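Local coordinates for protein polyhedrin (Simulium ubiquitum cypovirus, PDB 5A9A) that forms the crystalline matrix of cypovirus polyhedra, the insect-virus occlusion bodies that probably shelter embedded virus particles outside the host, at residues P55-G60 / N184-H189; I114-V119 / S148-C153. One frame throughout, in Å; residues are numbered along the deposited sequence.

Contact 1: residues P55-G60 / N184-H189; sequences PEFING and NRYSSH
Glu56 and Arg185 face each other as opposite charges without a directed bond: Glu56 OE1 lies 3.5 Å from Arg185 NH1, well out of the guanidinium plane. With OE1 so far out of that plane, no N-H points at it and only the charges attract; the carboxylate and guanidinium planes stand 88° apart. Both terminal nitrogens have partners elsewhere: NH2 forms a salt bridge with Asp31 and NH1 a hydrogen bond to Gln30. Because Asp31 also lies close to Glu56 OE2, Arg185 probably offsets the mutual repulsion of two acids. Its chain runs extended through chi2 and then bends at chi3 (69°), which turns the guanidinium across the end of Glu56.

The second point of contact lies where strand 57-62, an outermost strand of a four-stranded antiparallel sheet, begins beside a type I beta turn from Asn184 to Ser187. Asn184 OD1 accepts from Tyr186 N at 3.0 Å, making an Asx turn, while Asn184 O receives both the N and the OG of Ser187. From this braced turn the phenol reaches out, and Tyr186 OH comes obliquely to the Phe57 ring, 3.3 Å from CD2. A water links the two segments, 2.8 Å from Tyr186 OH and donating to Glu56 O at 3.1 Å. Gln196 of a second subunit packs on Phe57 and makes a weak hydrogen bond with Tyr186 OH.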
ATOM      1  N   PRO A  55     -12.056  -4.368   7.419  1.00 15.95           N
ATOM      2  CA  PRO A  55     -13.503  -4.322   7.652  1.00 17.44           C
ATOM      3  C   PRO A  55     -14.355  -4.216   6.384  1.00 20.45           C
ATOM      4  O   PRO A  55     -15.550  -4.510   6.457  1.00 18.92           O
ATOM      5  CB  PRO A  55     -13.667  -3.069   8.512  1.00 16.61           C
ATOM      6  CG  PRO A  55     -12.575  -2.165   8.052  1.00 17.05           C
ATOM      7  CD  PRO A  55     -11.427  -3.050   7.611  1.00 15.51           C
ATOM      8  N   GLU A  56     -13.775  -3.811   5.255  1.00 17.43           N
ATOM      9  CA  GLU A  56     -14.548  -3.697   4.016  1.00 17.76           C
ATOM     10  C   GLU A  56     -14.168  -4.779   3.000  1.00 17.56           C
ATOM     11  O   GLU A  56     -15.025  -5.512   2.513  1.00 16.62           O
ATOM     12  CB  GLU A  56     -14.381  -2.310   3.388  1.00 17.87           C
ATOM     13  CG  GLU A  56     -14.398  -1.160   4.381  1.00 16.63           C
ATOM     14  CD  GLU A  56     -15.603  -1.191   5.302  1.00 18.94           C
ATOM     15  OE1 GLU A  56     -16.644  -1.770   4.919  1.00 18.07           O
ATOM     16  OE2 GLU A  56     -15.506  -0.635   6.415  1.00 18.69           O
ATOM     17  N   PHE A  57     -12.884  -4.870   2.674  1.00 16.26           N
ATOM     18  CA  PHE A  57     -12.407  -5.916   1.771  1.00 17.03           C
ATOM     19  C   PHE A  57     -10.911  -6.144   1.916  1.00 15.90           C
ATOM     20  O   PHE A  57     -10.148  -5.202   2.119  1.00 15.94           O
ATOM     21  CB  PHE A  57     -12.746  -5.587   0.309  1.00 16.49           C
ATOM     22  CG  PHE A  57     -12.192  -4.277  -0.170  1.00 16.41           C
ATOM     23  CD1 PHE A  57     -10.925  -4.208  -0.730  1.00 17.03           C
ATOM     24  CD2 PHE A  57     -12.943  -3.117  -0.078  1.00 16.19           C
ATOM     25  CE1 PHE A  57     -10.414  -2.999  -1.177  1.00 17.85           C
ATOM     26  CE2 PHE A  57     -12.441  -1.908  -0.526  1.00 15.56           C
ATOM     27  CZ  PHE A  57     -11.175  -1.848  -1.075  1.00 15.24           C
ATOM     28  N   ILE A  58     -10.502  -7.407   1.820  1.00 16.16           N
ATOM     29  CA  ILE A  58      -9.088  -7.754   1.805  1.00 17.00           C
ATOM     30  C   ILE A  58      -8.659  -8.103   0.393  1.00 17.07           C
ATOM     31  O   ILE A  58      -8.957  -9.188  -0.105  1.00 17.01           O
ATOM     32  CB  ILE A  58      -8.774  -8.966   2.700  1.00 17.21           C
ATOM     33  CG1 ILE A  58      -9.106  -8.659   4.160  1.00 14.09           C
ATOM     34  CG2 ILE A  58      -7.304  -9.346   2.568  1.00 15.01           C
ATOM     35  CD1 ILE A  58      -9.042  -9.875   5.060  1.00 14.20           C
ATOM     36  N   ASN A  59      -7.973  -7.174  -0.259  1.00 16.17           N
ATOM     37  CA  ASN A  59      -7.300  -7.485  -1.507  1.00 18.89           C
ATOM     38  C   ASN A  59      -5.817  -7.189  -1.368  1.00 20.78           C
ATOM     39  O   ASN A  59      -5.379  -6.578  -0.392  1.00 18.66           O
ATOM     40  CB  ASN A  59      -7.914  -6.725  -2.689  1.00 18.52           C
ATOM     41  CG  ASN A  59      -7.749  -5.225  -2.576  1.00 19.55           C
ATOM     42  OD1 ASN A  59      -7.019  -4.728  -1.721  1.00 19.23           O
ATOM     43  ND2 ASN A  59      -8.427  -4.494  -3.456  1.00 17.88           N
ATOM     44  N   GLY A  60      -5.043  -7.639  -2.344  1.00 17.35           N
ATOM     45  CA  GLY A  60      -3.605  -7.502  -2.284  1.00 19.60           C
ATOM     46  C   GLY A  60      -2.964  -8.478  -3.242  1.00 19.51           C
ATOM     47  O   GLY A  60      -3.647  -9.108  -4.053  1.00 15.67           O
ATOM     48  N   ASN A 184     -26.167  -1.166  -0.648  1.00 16.83           N
ATOM     49  CA  ASN A 184     -24.832  -1.003  -1.204  1.00 16.83           C
ATOM     50  C   ASN A 184     -24.124   0.167  -0.539  1.00 16.84           C
ATOM     51  O   ASN A 184     -24.481   1.322  -0.762  1.00 16.36           O
ATOM     52  CB  ASN A 184     -24.913  -0.764  -2.709  1.00 16.34           C
ATOM     53  CG  ASN A 184     -23.550  -0.663  -3.354  1.00 17.63           C
ATOM     54  OD1 ASN A 184     -22.531  -0.954  -2.727  1.00 16.72           O
ATOM     55  ND2 ASN A 184     -23.523  -0.258  -4.621  1.00 17.40           N
ATOM     56  N   ARG A 185     -23.119  -0.131   0.279  1.00 16.08           N
ATOM     57  CA  ARG A 185     -22.399   0.917   0.995  1.00 16.12           C
ATOM     58  C   ARG A 185     -21.427   1.670   0.088  1.00 16.86           C
ATOM     59  O   ARG A 185     -20.733   2.583   0.531  1.00 18.45           O
ATOM     60  CB  ARG A 185     -21.675   0.341   2.212  1.00 16.11           C
ATOM     61  CG  ARG A 185     -22.606   0.108   3.393  1.00 16.83           C
ATOM     62  CD  ARG A 185     -21.901  -0.583   4.544  1.00 18.51           C
ATOM     63  NE  ARG A 185     -20.907   0.275   5.183  1.00 15.65           N
ATOM     64  CZ  ARG A 185     -19.943  -0.172   5.982  1.00 19.84           C
ATOM     65  NH1 ARG A 185     -19.826  -1.472   6.226  1.00 18.30           N
ATOM     66  NH2 ARG A 185     -19.081   0.681   6.525  1.00 17.20           N
ATOM     67  N   TYR A 186     -21.390   1.293  -1.184  1.00 17.23           N
ATOM     68  CA  TYR A 186     -20.660   2.075  -2.174  1.00 17.35           C
ATOM     69  C   TYR A 186     -21.573   3.140  -2.761  1.00 19.22           C
ATOM     70  O   TYR A 186     -21.226   3.810  -3.732  1.00 18.37           O
ATOM     71  CB  TYR A 186     -20.066   1.166  -3.247  1.00 16.63           C
ATOM     72  CG  TYR A 186     -18.939   0.351  -2.681  1.00 16.85           C
ATOM     73  CD1 TYR A 186     -17.685   0.916  -2.496  1.00 15.51           C
ATOM     74  CD2 TYR A 186     -19.133  -0.967  -2.287  1.00 16.17           C
ATOM     75  CE1 TYR A 186     -16.649   0.189  -1.956  1.00 14.05           C
ATOM     76  CE2 TYR A 186     -18.098  -1.706  -1.748  1.00 17.74           C
ATOM     77  CZ  TYR A 186     -16.861  -1.119  -1.581  1.00 16.06           C
ATOM     78  OH  TYR A 186     -15.829  -1.849  -1.043  1.00 16.91           O
ATOM     79  N   SER A 187     -22.745   3.280  -2.148  1.00 21.13           N
ATOM     80  CA  SER A 187     -23.626   4.411  -2.398  1.00 22.76           C
ATOM     81  C   SER A 187     -23.010   5.663  -1.787  1.00 19.28           C
ATOM     82  O   SER A 187     -22.106   5.575  -0.958  1.00 18.88           O
ATOM     83  CB  SER A 187     -25.001   4.148  -1.780  1.00 25.48           C
ATOM     84  OG  SER A 187     -25.646   3.065  -2.425  1.00 29.83           O
ATOM     85  N   SER A 188     -23.506   6.827  -2.194  1.00 18.27           N
ATOM     86  CA  SER A 188     -22.940   8.102  -1.755  1.00 20.49           C
ATOM     87  C   SER A 188     -23.063   8.326  -0.246  1.00 18.54           C
ATOM     88  O   SER A 188     -22.268   9.065   0.336  1.00 17.31           O
ATOM     89  CB  SER A 188     -23.607   9.258  -2.506  1.00 22.32           C
ATOM     90  OG  SER A 188     -23.452   9.108  -3.907  1.00 23.84           O
ATOM     91  N   HIS A 189     -24.055   7.702   0.382  1.00 18.12           N
ATOM     92  CA  HIS A 189     -24.265   7.862   1.822  1.00 19.34           C
ATOM     93  C   HIS A 189     -23.140   7.243   2.643  1.00 21.45           C
ATOM     94  O   HIS A 189     -22.789   7.742   3.712  1.00 20.27           O
ATOM     95  CB  HIS A 189     -25.579   7.202   2.254  1.00 22.11           C
ATOM     96  CG  HIS A 189     -26.805   7.951   1.835  1.00 23.12           C
ATOM     97  ND1 HIS A 189     -26.786   9.293   1.524  1.00 27.93           N
ATOM     98  CD2 HIS A 189     -28.088   7.546   1.681  1.00 21.97           C
ATOM     99  CE1 HIS A 189     -28.004   9.681   1.193  1.00 24.79           C
ATOM    100  NE2 HIS A 189     -28.814   8.642   1.283  1.00 25.05           N
TER
HETATM  101  O   HOH W   1     -16.889  -3.670   0.818  1.00 15.99           O

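Contact 2: residues I114-V119 / S148-C153; sequences ICWENV and SQMMKC
Met150 SD meets Trp116 CZ3 at 4.0 Å, a Met-aromatic contact that approaches the indole obliquely. The sulfur is 5.2 Å from the centroid of the six-membered ring and 71° off its normal. The same sulfur also touches a methyl group, Val119 CG1, at 4.2 Å, so one thioether serves both apolar partners of the opposite segment. CG anti to the carbonyl carbon and an extended chi2 (-171°) carry the sulfur of Met150 to the indole; the bend at chi3 then turns only the terminal methyl aside. The two side chains cross at about a right angle.

These three buried residues make up the close part of the contact. Phe175 of strand 170-176 packs against both Val119 and Met150, while Leu160 of strand 157-163 also touches Met150, whose side chain thus meets residues of two different antiparallel sheets. The backbones stay apart, the nearest CA atoms being those of Trp116 and Ser148 at 6.8 Å. Toward that side the contact loosens: Ser148, Gln149 and Glu117 are exposed, and the Glu117 side chain starts away from the other segment.

One indole face carries the backbone oxygen of Ile114, 3.2 Å above the ring plane, and Arg158 adds a cation-pi interaction. Between the segments, dispersion and the polarisable sulfur do the holding, and shape complementarity rather than polar pairing probably sets how they fit.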
ATOM      1  N   ILE A 114     -18.093 -12.728   4.108  1.00 17.98           N
ATOM      2  CA  ILE A 114     -17.504 -12.484   2.797  1.00 18.16           C
ATOM      3  C   ILE A 114     -18.472 -12.809   1.660  1.00 18.78           C
ATOM      4  O   ILE A 114     -19.160 -13.832   1.685  1.00 16.87           O
ATOM      5  CB  ILE A 114     -16.219 -13.325   2.628  1.00 19.95           C
ATOM      6  CG1 ILE A 114     -15.150 -12.835   3.608  1.00 15.62           C
ATOM      7  CG2 ILE A 114     -15.709 -13.256   1.194  1.00 18.36           C
ATOM      8  CD1 ILE A 114     -13.974 -13.774   3.768  1.00 16.26           C
ATOM      9  N   CYS A 115     -18.523 -11.927   0.665  1.00 18.45           N
ATOM     10  CA  CYS A 115     -19.338 -12.158  -0.522  1.00 19.99           C
ATOM     11  C   CYS A 115     -18.621 -13.150  -1.428  1.00 20.29           C
ATOM     12  O   CYS A 115     -17.854 -12.761  -2.311  1.00 17.61           O
ATOM     13  CB  CYS A 115     -19.584 -10.849  -1.273  1.00 22.04           C
ATOM     14  SG  CYS A 115     -20.684 -11.016  -2.702  1.00 21.24           S
ATOM     15  N   TRP A 116     -18.878 -14.433  -1.201  1.00 19.69           N
ATOM     16  CA  TRP A 116     -18.136 -15.494  -1.867  1.00 20.70           C
ATOM     17  C   TRP A 116     -18.280 -15.424  -3.381  1.00 19.41           C
ATOM     18  O   TRP A 116     -17.362 -15.787  -4.115  1.00 18.15           O
ATOM     19  CB  TRP A 116     -18.594 -16.851  -1.330  1.00 20.81           C
ATOM     20  CG  TRP A 116     -18.332 -16.981   0.132  1.00 20.17           C
ATOM     21  CD1 TRP A 116     -19.255 -17.004   1.137  1.00 21.41           C
ATOM     22  CD2 TRP A 116     -17.049 -17.074   0.759  1.00 18.82           C
ATOM     23  NE1 TRP A 116     -18.623 -17.115   2.353  1.00 19.82           N
ATOM     24  CE2 TRP A 116     -17.268 -17.158   2.147  1.00 18.87           C
ATOM     25  CE3 TRP A 116     -15.735 -17.096   0.278  1.00 18.79           C
ATOM     26  CZ2 TRP A 116     -16.220 -17.274   3.064  1.00 18.85           C
ATOM     27  CZ3 TRP A 116     -14.695 -17.200   1.187  1.00 18.93           C
ATOM     28  CH2 TRP A 116     -14.944 -17.292   2.566  1.00 19.99           C
ATOM     29  N   GLU A 117     -19.430 -14.944  -3.839  1.00 19.68           N
ATOM     30  CA  GLU A 117     -19.672 -14.747  -5.263  1.00 21.43           C
ATOM     31  C   GLU A 117     -18.647 -13.802  -5.895  1.00 20.46           C
ATOM     32  O   GLU A 117     -18.291 -13.951  -7.064  1.00 19.77           O
ATOM     33  CB  GLU A 117     -21.086 -14.198  -5.469  1.00 27.72           C
ATOM     34  CG  GLU A 117     -21.270 -13.370  -6.725  1.00 25.86           C
ATOM     35  CD  GLU A 117     -22.674 -12.801  -6.839  1.00 26.03           C
ATOM     36  OE1 GLU A 117     -23.432 -12.881  -5.848  1.00 25.72           O
ATOM     37  OE2 GLU A 117     -23.015 -12.269  -7.916  1.00 23.60           O
ATOM     38  N   ASN A 118     -18.172 -12.832  -5.120  1.00 19.80           N
ATOM     39  CA  ASN A 118     -17.271 -11.807  -5.643  1.00 21.88           C
ATOM     40  C   ASN A 118     -15.807 -12.033  -5.283  1.00 20.74           C
ATOM     41  O   ASN A 118     -14.946 -11.214  -5.610  1.00 19.34           O
ATOM     42  CB  ASN A 118     -17.716 -10.423  -5.165  1.00 22.79           C
ATOM     43  CG  ASN A 118     -18.883  -9.879  -5.968  1.00 22.71           C
ATOM     44  OD1 ASN A 118     -19.468 -10.587  -6.786  1.00 20.63           O
ATOM     45  ND2 ASN A 118     -19.224  -8.618  -5.738  1.00 21.88           N
ATOM     46  N   VAL A 119     -15.528 -13.141  -4.606  1.00 18.04           N
ATOM     47  CA  VAL A 119     -14.155 -13.504  -4.280  1.00 17.65           C
ATOM     48  C   VAL A 119     -13.372 -13.843  -5.547  1.00 18.86           C
ATOM     49  O   VAL A 119     -13.878 -14.519  -6.447  1.00 16.35           O
ATOM     50  CB  VAL A 119     -14.111 -14.708  -3.312  1.00 17.16           C
ATOM     51  CG1 VAL A 119     -12.716 -15.324  -3.271  1.00 19.59           C
ATOM     52  CG2 VAL A 119     -14.555 -14.284  -1.921  1.00 16.38           C
ATOM     53  N   SER A 148     -16.761 -20.329  -4.781  1.00 19.52           N
ATOM     54  CA  SER A 148     -17.384 -21.647  -4.718  1.00 23.03           C
ATOM     55  C   SER A 148     -16.356 -22.754  -4.908  1.00 25.96           C
ATOM     56  O   SER A 148     -16.676 -23.936  -4.781  1.00 25.32           O
ATOM     57  CB  SER A 148     -18.479 -21.770  -5.778  1.00 24.01           C
ATOM     58  OG  SER A 148     -17.950 -21.599  -7.082  1.00 22.50           O
ATOM     59  N   GLN A 149     -15.122 -22.366  -5.205  1.00 21.29           N
ATOM     60  CA  GLN A 149     -14.049 -23.325  -5.421  1.00 20.50           C
ATOM     61  C   GLN A 149     -13.246 -23.521  -4.141  1.00 19.18           C
ATOM     62  O   GLN A 149     -12.413 -24.421  -4.050  1.00 21.79           O
ATOM     63  CB  GLN A 149     -13.136 -22.846  -6.545  1.00 20.70           C
ATOM     64  CG  GLN A 149     -12.641 -23.957  -7.447  1.00 25.78           C
ATOM     65  CD  GLN A 149     -11.819 -23.444  -8.605  1.00 21.61           C
ATOM     66  OE1 GLN A 149     -12.125 -22.404  -9.184  1.00 23.12           O
ATOM     67  NE2 GLN A 149     -10.765 -24.171  -8.950  1.00 23.72           N
ATOM     68  N   MET A 150     -13.502 -22.666  -3.156  1.00 18.23           N
ATOM     69  CA  MET A 150     -12.883 -22.803  -1.849  1.00 20.22           C
ATOM     70  C   MET A 150     -13.709 -23.777  -1.023  1.00 25.01           C
ATOM     71  O   MET A 150     -14.934 -23.672  -0.966  1.00 23.93           O
ATOM     72  CB  MET A 150     -12.806 -21.449  -1.147  1.00 18.76           C
ATOM     73  CG  MET A 150     -12.163 -20.358  -1.991  1.00 17.64           C
ATOM     74  SD  MET A 150     -11.841 -18.845  -1.064  1.00 19.08           S
ATOM     75  CE  MET A 150     -10.689 -19.440   0.177  1.00 22.71           C
ATOM     76  N   MET A 151     -13.034 -24.729  -0.391  1.00 21.12           N
ATOM     77  CA  MET A 151     -13.717 -25.767   0.370  1.00 20.56           C
ATOM     78  C   MET A 151     -14.387 -25.175   1.605  1.00 22.03           C
ATOM     79  O   MET A 151     -13.744 -24.524   2.430  1.00 19.32           O
ATOM     80  CB  MET A 151     -12.729 -26.868   0.752  1.00 20.08           C
ATOM     81  CG  MET A 151     -12.061 -27.512  -0.460  1.00 26.46           C
ATOM     82  SD  MET A 151     -10.760 -28.684  -0.048  1.00 27.20           S
ATOM     83  CE  MET A 151      -9.406 -27.570   0.326  1.00 23.13           C
ATOM     84  N   LYS A 152     -15.689 -25.405   1.721  1.00 20.30           N
ATOM     85  CA  LYS A 152     -16.490 -24.806   2.780  1.00 22.59           C
ATOM     86  C   LYS A 152     -16.277 -25.530   4.105  1.00 25.40           C
ATOM     87  O   LYS A 152     -16.487 -26.737   4.203  1.00 23.87           O
ATOM     88  CB  LYS A 152     -17.971 -24.838   2.391  1.00 29.62           C
ATOM     89  CG  LYS A 152     -18.882 -24.022   3.297  1.00 33.96           C
ATOM     90  CD  LYS A 152     -20.287 -23.898   2.715  1.00 31.21           C
ATOM     91  CE  LYS A 152     -21.236 -23.230   3.703  1.00 35.66           C
ATOM     92  NZ  LYS A 152     -22.567 -22.928   3.106  1.00 49.18           N
ATOM     93  N   CYS A 153     -15.861 -24.780   5.121  1.00 20.79           N
ATOM     94  CA  CYS A 153     -15.655 -25.333   6.453  1.00 21.35           C
ATOM     95  C   CYS A 153     -16.842 -25.001   7.340  1.00 22.06           C
ATOM     96  O   CYS A 153     -17.181 -25.761   8.245  1.00 22.93           O
ATOM     97  CB  CYS A 153     -14.374 -24.774   7.076  1.00 20.57           C
ATOM     98  SG  CYS A 153     -12.859 -25.307   6.253  1.00 19.85           S
TER

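Overall arrangement
The centres of contact 1 and contact 2 lie 18 Å apart, their nearest atoms about 6 Å, and they do not touch. Along the chain the order is 55-60, 114-119, 148-153, 184-189, so both segments of contact 2 fall between those of contact 1. Strand 170-176 links them: it pairs with 57-62 in the four-stranded sheet and lends Phe175 and Pro176 to the surroundings of 114-119. Contact 2 joins the loop leading into strand 120-124 of this sheet to 151-152, an outermost strand of the six-stranded one, within a single subunit. Contact 1 lies farther from the chain centre, where other subunits pack, consistent with a protein built to assemble into crystals.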